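Local coordinates for transcriptional regulator (Thermus thermophilus, PDB 2H0A), which probably regulates transcription as a repressor of the CcpA type, through a periplasmic-binding-protein-like domain that in relatives binds a small effector, at residues S93-D97 / Q231-M236; V212-G217 / L226-Q231. All blocks are in the same frame, centred on the assembly; numbering follows the deposited sequence.

The two contacts are successive steps of the chain in a two-lobed periplasmic-binding-protein-like fold. Contact 2 pairs two parallel strands, 210-215 and 227-230, in the lobe that holds strands 116-121, 157-160 and 182-185. Contact 1 lies where the chain next crosses to the other lobe and starts helix 233-248 against strand 92-96. Their centres are about 15 Å apart. They share Gln231, the first residue after strand 227-230, two before helix 233-248. Apart from it, both segments of contact 2 fall between those of contact 1. Both reach the same mixed sheet, in which strand 257-265 lies between 92-96 and 227-230. One short run of chain thus ends a strand in one lobe and starts a helix in the other.

Contact 1 (S93-D97 / Q231-M236)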
loop_
_atom_site.group_PDB
_atom_site.type_symbol
_atom_site.label_atom_id
_atom_site.label_comp_id
_atom_site.label_asym_id
_atom_site.label_seq_id
_atom_site.Cartn_x
_atom_site.Cartn_y
_atom_site.Cartn_z
ATOM N N SER A 93 3.305 -21.821 17.007
ATOM C CA SER A 93 2.959 -20.440 16.758
ATOM C C SER A 93 3.566 -19.449 17.729
ATOM O O SER A 93 3.499 -19.629 18.946
ATOM C CB SER A 93 1.442 -20.281 16.804
ATOM O OG SER A 93 0.793 -21.311 16.081
ATOM N N VAL A 94 4.165 -18.399 17.186
ATOM C CA VAL A 94 4.707 -17.341 18.013
ATOM C C VAL A 94 3.719 -16.200 17.748
ATOM O O VAL A 94 3.217 -16.050 16.634
ATOM C CB VAL A 94 6.169 -16.981 17.607
ATOM C CG1 VAL A 94 6.645 -17.926 16.541
ATOM C CG2 VAL A 94 6.280 -15.527 17.168
ATOM N N TYR A 95 3.395 -15.427 18.774
ATOM C CA TYR A 95 2.442 -14.335 18.609
ATOM C C TYR A 95 2.568 -13.346 19.751
ATOM O O TYR A 95 3.202 -13.635 20.759
ATOM C CB TYR A 95 1.011 -14.873 18.576
ATOM C CG TYR A 95 0.631 -15.600 19.840
ATOM C CD1 TYR A 95 1.064 -16.911 20.068
ATOM C CD2 TYR A 95 -0.110 -14.964 20.835
ATOM C CE1 TYR A 95 0.768 -17.566 21.258
ATOM C CE2 TYR A 95 -0.406 -15.611 22.032
ATOM C CZ TYR A 95 0.037 -16.913 22.239
ATOM O OH TYR A 95 -0.223 -17.553 23.430
ATOM N N LEU A 96 1.945 -12.184 19.579
ATOM C CA LEU A 96 1.978 -11.131 20.582
ATOM C C LEU A 96 0.645 -10.982 21.293
ATOM O O LEU A 96 -0.404 -11.239 20.713
ATOM C CB LEU A 96 2.314 -9.795 19.924
ATOM C CG LEU A 96 2.616 -8.680 20.924
ATOM C CD1 LEU A 96 4.116 -8.592 21.089
ATOM C CD2 LEU A 96 2.061 -7.360 20.450
ATOM N N ASP A 97 0.691 -10.561 22.552
ATOM C CA ASP A 97 -0.531 -10.332 23.318
ATOM C C ASP A 97 -0.981 -8.907 22.976
ATOM O O ASP A 97 -0.680 -7.958 23.704
ATOM C CB ASP A 97 -0.256 -10.429 24.821
ATOM C CG ASP A 97 -1.531 -10.411 25.652
ATOM O OD1 ASP A 97 -2.434 -9.596 25.373
ATOM O OD2 ASP A 97 -1.626 -11.213 26.600
ATOM N N GLN A 231 6.480 -3.528 19.877
ATOM C CA GLN A 231 6.423 -4.961 19.631
ATOM C C GLN A 231 7.845 -5.452 19.351
ATOM O O GLN A 231 8.607 -4.776 18.672
ATOM C CB GLN A 231 5.600 -5.282 18.394
ATOM C CG GLN A 231 4.136 -4.964 18.440
ATOM C CD GLN A 231 3.416 -5.580 17.249
ATOM O OE1 GLN A 231 3.268 -6.803 17.167
ATOM N NE2 GLN A 231 2.987 -4.742 16.311
ATOM N N PRO A 232 8.219 -6.632 19.883
ATOM C CA PRO A 232 9.558 -7.209 19.672
ATOM C C PRO A 232 9.510 -8.066 18.416
ATOM O O PRO A 232 9.709 -9.280 18.470
ATOM C CB PRO A 232 9.761 -8.044 20.927
ATOM C CG PRO A 232 8.348 -8.562 21.189
ATOM C CD PRO A 232 7.490 -7.351 20.952
ATOM N N VAL A 233 9.237 -7.418 17.289
ATOM C CA VAL A 233 9.084 -8.086 15.995
ATOM C C VAL A 233 10.257 -8.940 15.515
ATOM O O VAL A 233 10.054 -10.032 14.995
ATOM C CB VAL A 233 8.707 -7.055 14.907
ATOM C CG1 VAL A 233 8.307 -7.760 13.634
ATOM C CG2 VAL A 233 7.564 -6.184 15.398
ATOM N N GLU A 234 11.478 -8.456 15.683
ATOM C CA GLU A 234 12.637 -9.234 15.270
ATOM C C GLU A 234 12.714 -10.496 16.119
ATOM O O GLU A 234 12.843 -11.604 15.589
ATOM C CB GLU A 234 13.924 -8.416 15.424
ATOM C CG GLU A 234 13.927 -7.124 14.627
ATOM C CD GLU A 234 13.231 -5.983 15.348
ATOM O OE1 GLU A 234 12.189 -6.228 15.995
ATOM O OE2 GLU A 234 13.718 -4.834 15.261
ATOM N N ALA A 235 12.617 -10.323 17.436
ATOM C CA ALA A 235 12.666 -11.451 18.373
ATOM C C ALA A 235 11.561 -12.457 18.047
ATOM O O ALA A 235 11.734 -13.668 18.225
ATOM C CB ALA A 235 12.520 -10.946 19.813
ATOM N N MET A 236 10.423 -11.945 17.575
ATOM C CA MET A 236 9.297 -12.796 17.204
ATOM C C MET A 236 9.678 -13.628 15.979
ATOM O O MET A 236 9.336 -14.803 15.894
ATOM C CB MET A 236 8.054 -11.944 16.906
ATOM C CG MET A 236 7.423 -11.286 18.138
ATOM S SD MET A 236 6.008 -10.215 17.764
ATOM C CE MET A 236 4.919 -11.426 17.111
#
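At a crossover between the two lobes, Val94 and Leu96 of strand 92-96 pack against Gln231, Pro232 and Met236, where the chain turns into helix 233-248. Pro232 is the N-cap and the centre of an inverse gamma turn. Met236 N bonds to Pro232 O at 2.9 Å, which closes the first helical turn. Leu96 gives the strand's largest share of the contact. With CG anti to the backbone N (chi1 -170°), the side chain extends toward the helix start and its two methyls part to different partners. CD1 meets the proline ring, 3.6 Å from Pro232 CD, and is also near the Met236 sulfur. CD2 rests beside the Gln231 amide, 3.5 Å from its OE1. The Met236 side chain runs extended through chi2 and bends at chi3 (63°), which lays its CE against the strand backbone, 3.9 Å from Leu96 N. The Leu96 and Met236 side chains cross at about a right angle. Two residues earlier on the strand, Val94 CG2 sits 3.4 Å from Met236 O and 4.0 Å from Met236 CB. Phe260 of strand 257-265 borders both Leu96 and Pro232. Cutting Leu96 back to an alanine removes both methyls and would probably open a gap beside Pro232 CD and the Met236 sulfur. No hydrogen bond spans the contact. The strand makes backbone bonds with Leu83 on one neighbouring strand and Val258 on the other. The helix start thus meets the strand by van der Waals contact, mostly between apolar groups, and the fit depends on the shapes of Leu96, Pro232 and Met236.

Contact 2 (V212-G217 / L226-Q231); sequences VLGFDG and LSTIAQ
Strands 210-215 and 227-230 are the parallel pair of a beta-alpha-beta unit, linked through helix 220-224. Gly214 and Phe215 pair with Thr228 and Ile229. Gly214 bonds both ways: its N gives a nearly straight bond to Ser227 O (3.0 Å, 172°), and its O accepts from Ile229 N, which sits above the carbonyl plane. One step on, Asp216 N reaches Ile229 O at 2.9 Å. Phe215 and Ile229 lie on the same face of the sheet. Ile229 comes over the ring face in a CH-pi contact, its CB 4.0 Å from the Phe215 ring centroid. Ile229 CG2 is anti to its own N and reaches Phe215 CE2 at 3.6 Å. Arg137 makes a cation-pi contact with the same ring. On the other sheet face, Leu226 CD1 packs on Val212 CG1 at 3.8 Å. Thr228 OG1 is hydrogen-bonded to Asp189 OD1 and also takes a weak bond from Gly217 N. Asp216 follows the strand's C-terminal end, the kind of position that lines the ligand cleft in this fold. Here it neighbours Arg137 in a long, weak ion pair. The amide of Gln231 lies beside the Asp216 carboxylate, the two planes 24° apart. Gln231 NE2 makes a weak, bent bond to Asp216 OD1 and also lies at the edge of the Phe215 ring, 3.8 Å from Phe215 CE1.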
loop_
_atom_site.group_PDB
_atom_site.type_symbol
_atom_site.label_atom_id
_atom_site.label_comp_id
_atom_site.label_asym_id
_atom_site.label_seq_id
_atom_site.Cartn_x
_atom_site.Cartn_y
_atom_site.Cartn_z
ATOM N N VAL A 212 0.552 11.906 20.893
ATOM C CA VAL A 212 0.382 10.774 20.005
ATOM C C VAL A 212 1.038 9.519 20.537
ATOM O O VAL A 212 2.191 9.525 20.967
ATOM C CB VAL A 212 0.931 11.090 18.587
ATOM C CG1 VAL A 212 0.584 9.961 17.650
ATOM C CG2 VAL A 212 0.329 12.385 18.061
ATOM N N LEU A 213 0.269 8.441 20.508
ATOM C CA LEU A 213 0.730 7.148 20.968
ATOM C C LEU A 213 0.516 6.147 19.850
ATOM O O LEU A 213 -0.623 5.843 19.500
ATOM C CB LEU A 213 -0.059 6.714 22.199
ATOM C CG LEU A 213 0.314 5.359 22.799
ATOM C CD1 LEU A 213 1.779 5.353 23.211
ATOM C CD2 LEU A 213 -0.569 5.081 24.003
ATOM N N GLY A 214 1.612 5.650 19.286
ATOM C CA GLY A 214 1.526 4.676 18.212
ATOM C C GLY A 214 1.571 3.245 18.728
ATOM O O GLY A 214 1.524 3.003 19.928
ATOM N N PHE A 215 1.655 2.294 17.805
ATOM C CA PHE A 215 1.715 0.872 18.123
ATOM C C PHE A 215 2.775 0.370 17.146
ATOM O O PHE A 215 2.926 0.929 16.077
ATOM C CB PHE A 215 0.322 0.258 18.030
ATOM C CG PHE A 215 0.179 -1.022 18.777
ATOM C CD1 PHE A 215 0.805 -2.182 18.329
ATOM C CD2 PHE A 215 -0.572 -1.069 19.949
ATOM C CE1 PHE A 215 0.682 -3.375 19.043
ATOM C CE2 PHE A 215 -0.701 -2.257 20.673
ATOM C CZ PHE A 215 -0.072 -3.412 20.217
ATOM N N ASP A 216 3.497 -0.675 17.539
ATOM C CA ASP A 216 4.569 -1.295 16.748
ATOM C C ASP A 216 6.040 -0.976 17.002
ATOM O O ASP A 216 6.919 -1.601 16.434
ATOM C CB ASP A 216 4.584 -0.808 15.293
ATOM C CG ASP A 216 3.599 -1.554 14.396
ATOM O OD1 ASP A 216 3.122 -2.659 14.749
ATOM O OD2 ASP A 216 3.312 -1.033 13.300
ATOM N N GLY A 217 6.310 0.004 17.854
ATOM C CA GLY A 217 7.689 0.325 18.161
ATOM C C GLY A 217 8.736 0.302 17.054
ATOM O O GLY A 217 9.878 -0.118 17.272
ATOM N N LEU A 226 8.234 9.701 18.702
ATOM C CA LEU A 226 6.929 9.090 18.901
ATOM C C LEU A 226 6.876 8.083 20.050
ATOM O O LEU A 226 7.676 7.151 20.107
ATOM C CB LEU A 226 6.491 8.399 17.604
ATOM C CG LEU A 226 5.221 7.540 17.622
ATOM C CD1 LEU A 226 4.043 8.352 18.122
ATOM C CD2 LEU A 226 4.940 7.016 16.224
ATOM N N SER A 227 5.941 8.273 20.972
ATOM C CA SER A 227 5.784 7.325 22.063
ATOM C C SER A 227 5.009 6.204 21.403
ATOM O O SER A 227 4.229 6.453 20.489
ATOM C CB SER A 227 4.951 7.910 23.210
ATOM O OG SER A 227 5.521 9.104 23.717
ATOM N N THR A 228 5.198 4.973 21.848
ATOM C CA THR A 228 4.469 3.883 21.225
ATOM C C THR A 228 4.437 2.635 22.088
ATOM O O THR A 228 5.131 2.547 23.092
ATOM C CB THR A 228 5.093 3.547 19.831
ATOM O OG1 THR A 228 4.380 2.466 19.221
ATOM C CG2 THR A 228 6.558 3.161 19.968
ATOM N N ILE A 229 3.585 1.694 21.706
ATOM C CA ILE A 229 3.478 0.405 22.377
ATOM C C ILE A 229 4.364 -0.457 21.475
ATOM O O ILE A 229 3.946 -0.879 20.391
ATOM C CB ILE A 229 2.023 -0.152 22.336
ATOM C CG1 ILE A 229 1.066 0.821 23.019
ATOM C CG2 ILE A 229 1.967 -1.520 23.007
ATOM C CD1 ILE A 229 1.378 1.025 24.473
ATOM N N ALA A 230 5.589 -0.705 21.921
ATOM C CA ALA A 230 6.552 -1.467 21.129
ATOM C C ALA A 230 6.418 -2.986 21.091
ATOM O O ALA A 230 6.272 -3.635 22.124
ATOM C CB ALA A 230 7.979 -1.090 21.558
ATOM N N GLN A 231 6.480 -3.528 19.877
ATOM C CA GLN A 231 6.423 -4.961 19.631
ATOM C C GLN A 231 7.845 -5.452 19.351
ATOM O O GLN A 231 8.607 -4.776 18.672
ATOM C CB GLN A 231 5.600 -5.282 18.394
ATOM C CG GLN A 231 4.136 -4.964 18.440
ATOM C CD GLN A 231 3.416 -5.580 17.249
ATOM O OE1 GLN A 231 3.268 -6.803 17.167
ATOM N NE2 GLN A 231 2.987 -4.742 16.311
#